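Local coordinates for LPS-assembly lipoprotein (Caulobacter crescentus, PDB 4KWY) that probably takes part, as an LptE-family lipoprotein, in assembling lipopolysaccharide at the outer membrane, at residues 28-33 against 46-51. Sequence-based numbering, arbitrary orientation.
Sequences EQLDDA and LYLSVN
Leu-30, in segment 28-33 of helix 21-34, meets Leu-46 and Leu-48 of strand 44-50, in segment 46-51, across a helix-to-sheet gap in which the nearest pair of CA atoms, those of Leu-30 and Leu-46, stand 9.8 Å apart. Leucines from helix and strand span that gap and meet at their methyl ends, and no hydrogen bond crosses it. A single methyl of the helix does the bridging. CD1 of Leu-30 lies 3.8 Å from CD2 of Leu-48, with Leu-48 CD1 almost as near, so it faces both branches of that residue; the two leucines reach toward each other tip to tip. Leu-30 CD1 is also 4.0 Å from CD2 of Leu-46, an ordinary apolar distance. The two strand leucines present themselves differently: with CG anti to its own backbone N (chi1 177°), Leu-46 meets Leu-30 through CD2 alone, whereas Leu-48, its CG anti to the carbonyl carbon (chi1 -55°), brings both methyls to Leu-30 CD1. As alternate residues of an extended strand, both send their CB toward the helix.

All three leucines are buried. Thr-15 of the parallel neighbour strand 13-17 touches Leu-30 and Leu-48, while Ala-123 and Ile-126 of the long helix 104-135 also pack on Leu-30. Backbone bonds from Leu-46 and Leu-48 to Val-16 tie the two strands together. With helix 21-34 connecting these parallel strands, the leucine cluster forms part of the hydrophobic core of a beta-alpha-beta crossover.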
loop_
_atom_site.group_PDB
_atom_site.type_symbol
_atom_site.label_atom_id
_atom_site.label_comp_id
_atom_site.label_asym_id
_atom_site.label_seq_id
_atom_site.Cartn_x
_atom_site.Cartn_y
_atom_site.Cartn_z
ATOM N N GLU A 28 -2.076 -6.138 2.823
ATOM C CA GLU A 28 -2.679 -7.256 2.097
ATOM C C GLU A 28 -2.236 -7.203 0.640
ATOM O O GLU A 28 -1.792 -8.221 0.115
ATOM C CB GLU A 28 -4.215 -7.179 2.205
ATOM C CG GLU A 28 -4.947 -8.490 1.969
ATOM C CD GLU A 28 -6.466 -8.411 1.972
ATOM O OE1 GLU A 28 -7.025 -7.460 1.375
ATOM O OE2 GLU A 28 -7.098 -9.337 2.531
ATOM N N GLN A 29 -2.282 -6.007 0.016
ATOM C CA GLN A 29 -1.873 -5.786 -1.368
ATOM C C GLN A 29 -0.386 -5.981 -1.559
ATOM O O GLN A 29 0.014 -6.520 -2.583
ATOM C CB GLN A 29 -2.277 -4.378 -1.840
ATOM C CG GLN A 29 -3.733 -4.249 -2.307
ATOM C CD GLN A 29 -4.081 -5.251 -3.373
ATOM O OE1 GLN A 29 -3.420 -5.350 -4.406
ATOM N NE2 GLN A 29 -5.047 -6.098 -3.085
ATOM N N LEU A 30 0.432 -5.511 -0.607
ATOM C CA LEU A 30 1.884 -5.639 -0.661
ATOM C C LEU A 30 2.307 -7.098 -0.418
ATOM O O LEU A 30 3.198 -7.561 -1.109
ATOM C CB LEU A 30 2.565 -4.695 0.345
ATOM C CG LEU A 30 2.791 -3.261 -0.114
ATOM C CD1 LEU A 30 3.096 -2.378 1.041
ATOM C CD2 LEU A 30 3.942 -3.163 -1.094
ATOM N N ASP A 31 1.646 -7.837 0.511
ATOM C CA ASP A 31 1.956 -9.265 0.755
ATOM C C ASP A 31 1.729 -10.076 -0.522
ATOM O O ASP A 31 2.463 -11.026 -0.780
ATOM C CB ASP A 31 1.133 -9.855 1.925
ATOM C CG ASP A 31 1.642 -9.513 3.323
ATOM O OD1 ASP A 31 2.845 -9.172 3.455
ATOM O OD2 ASP A 31 0.845 -9.627 4.293
ATOM N N ASP A 32 0.752 -9.651 -1.342
ATOM C CA ASP A 32 0.420 -10.239 -2.641
ATOM C C ASP A 32 1.462 -9.863 -3.704
ATOM O O ASP A 32 2.029 -10.753 -4.339
ATOM C CB ASP A 32 -0.978 -9.771 -3.079
ATOM C CG ASP A 32 -2.123 -10.696 -2.712
ATOM O OD1 ASP A 32 -2.034 -11.374 -1.656
ATOM O OD2 ASP A 32 -3.133 -10.706 -3.452
ATOM N N ALA A 33 1.707 -8.555 -3.889
ATOM C CA ALA A 33 2.673 -8.000 -4.838
ATOM C C ALA A 33 4.128 -8.455 -4.532
ATOM O O ALA A 33 4.877 -8.767 -5.457
ATOM C CB ALA A 33 2.581 -6.478 -4.832
ATOM N N LEU A 46 9.053 -3.864 6.513
ATOM C CA LEU A 46 8.525 -2.685 5.855
ATOM C C LEU A 46 7.404 -2.114 6.712
ATOM O O LEU A 46 6.342 -2.728 6.819
ATOM C CB LEU A 46 8.053 -2.987 4.409
ATOM C CG LEU A 46 7.402 -1.819 3.658
ATOM C CD1 LEU A 46 8.369 -0.683 3.461
ATOM C CD2 LEU A 46 6.845 -2.272 2.327
ATOM N N TYR A 47 7.639 -0.921 7.293
ATOM C CA TYR A 47 6.675 -0.213 8.145
ATOM C C TYR A 47 5.865 0.769 7.357
ATOM O O TYR A 47 6.432 1.694 6.781
ATOM C CB TYR A 47 7.393 0.520 9.265
ATOM C CG TYR A 47 7.624 -0.366 10.437
ATOM C CD1 TYR A 47 8.786 -1.123 10.542
ATOM C CD2 TYR A 47 6.705 -0.423 11.482
ATOM C CE1 TYR A 47 9.047 -1.884 11.677
ATOM C CE2 TYR A 47 6.937 -1.210 12.601
ATOM C CZ TYR A 47 8.107 -1.946 12.693
ATOM O OH TYR A 47 8.308 -2.741 13.795
ATOM N N LEU A 48 4.541 0.605 7.374
ATOM C CA LEU A 48 3.657 1.488 6.635
ATOM C C LEU A 48 2.967 2.470 7.551
ATOM O O LEU A 48 2.416 2.049 8.559
ATOM C CB LEU A 48 2.595 0.669 5.897
ATOM C CG LEU A 48 3.044 -0.428 4.971
ATOM C CD1 LEU A 48 1.834 -1.182 4.498
ATOM C CD2 LEU A 48 3.802 0.134 3.775
ATOM N N SER A 49 2.986 3.775 7.202
ATOM C CA SER A 49 2.265 4.806 7.967
ATOM C C SER A 49 1.249 5.463 7.055
ATOM O O SER A 49 1.552 6.408 6.320
ATOM C CB SER A 49 3.203 5.833 8.588
ATOM O OG SER A 49 4.076 5.159 9.466
ATOM N N VAL A 50 0.053 4.897 7.053
ATOM C CA VAL A 50 -1.046 5.411 6.256
ATOM C C VAL A 50 -1.744 6.497 7.062
ATOM O O VAL A 50 -1.972 6.330 8.262
ATOM C CB VAL A 50 -2.051 4.303 5.797
ATOM C CG1 VAL A 50 -3.161 4.900 4.914
ATOM C CG2 VAL A 50 -1.327 3.188 5.039
ATOM N N ASN A 51 -2.131 7.597 6.370
ATOM C CA ASN A 51 -2.961 8.655 6.939
ATOM C C ASN A 51 -4.387 8.104 6.870
ATOM O O ASN A 51 -5.061 8.196 5.837
ATOM C CB ASN A 51 -2.764 9.957 6.168
ATOM C CG ASN A 51 -3.490 11.129 6.750
ATOM O OD1 ASN A 51 -4.525 11.000 7.414
ATOM N ND2 ASN A 51 -2.963 12.309 6.499
#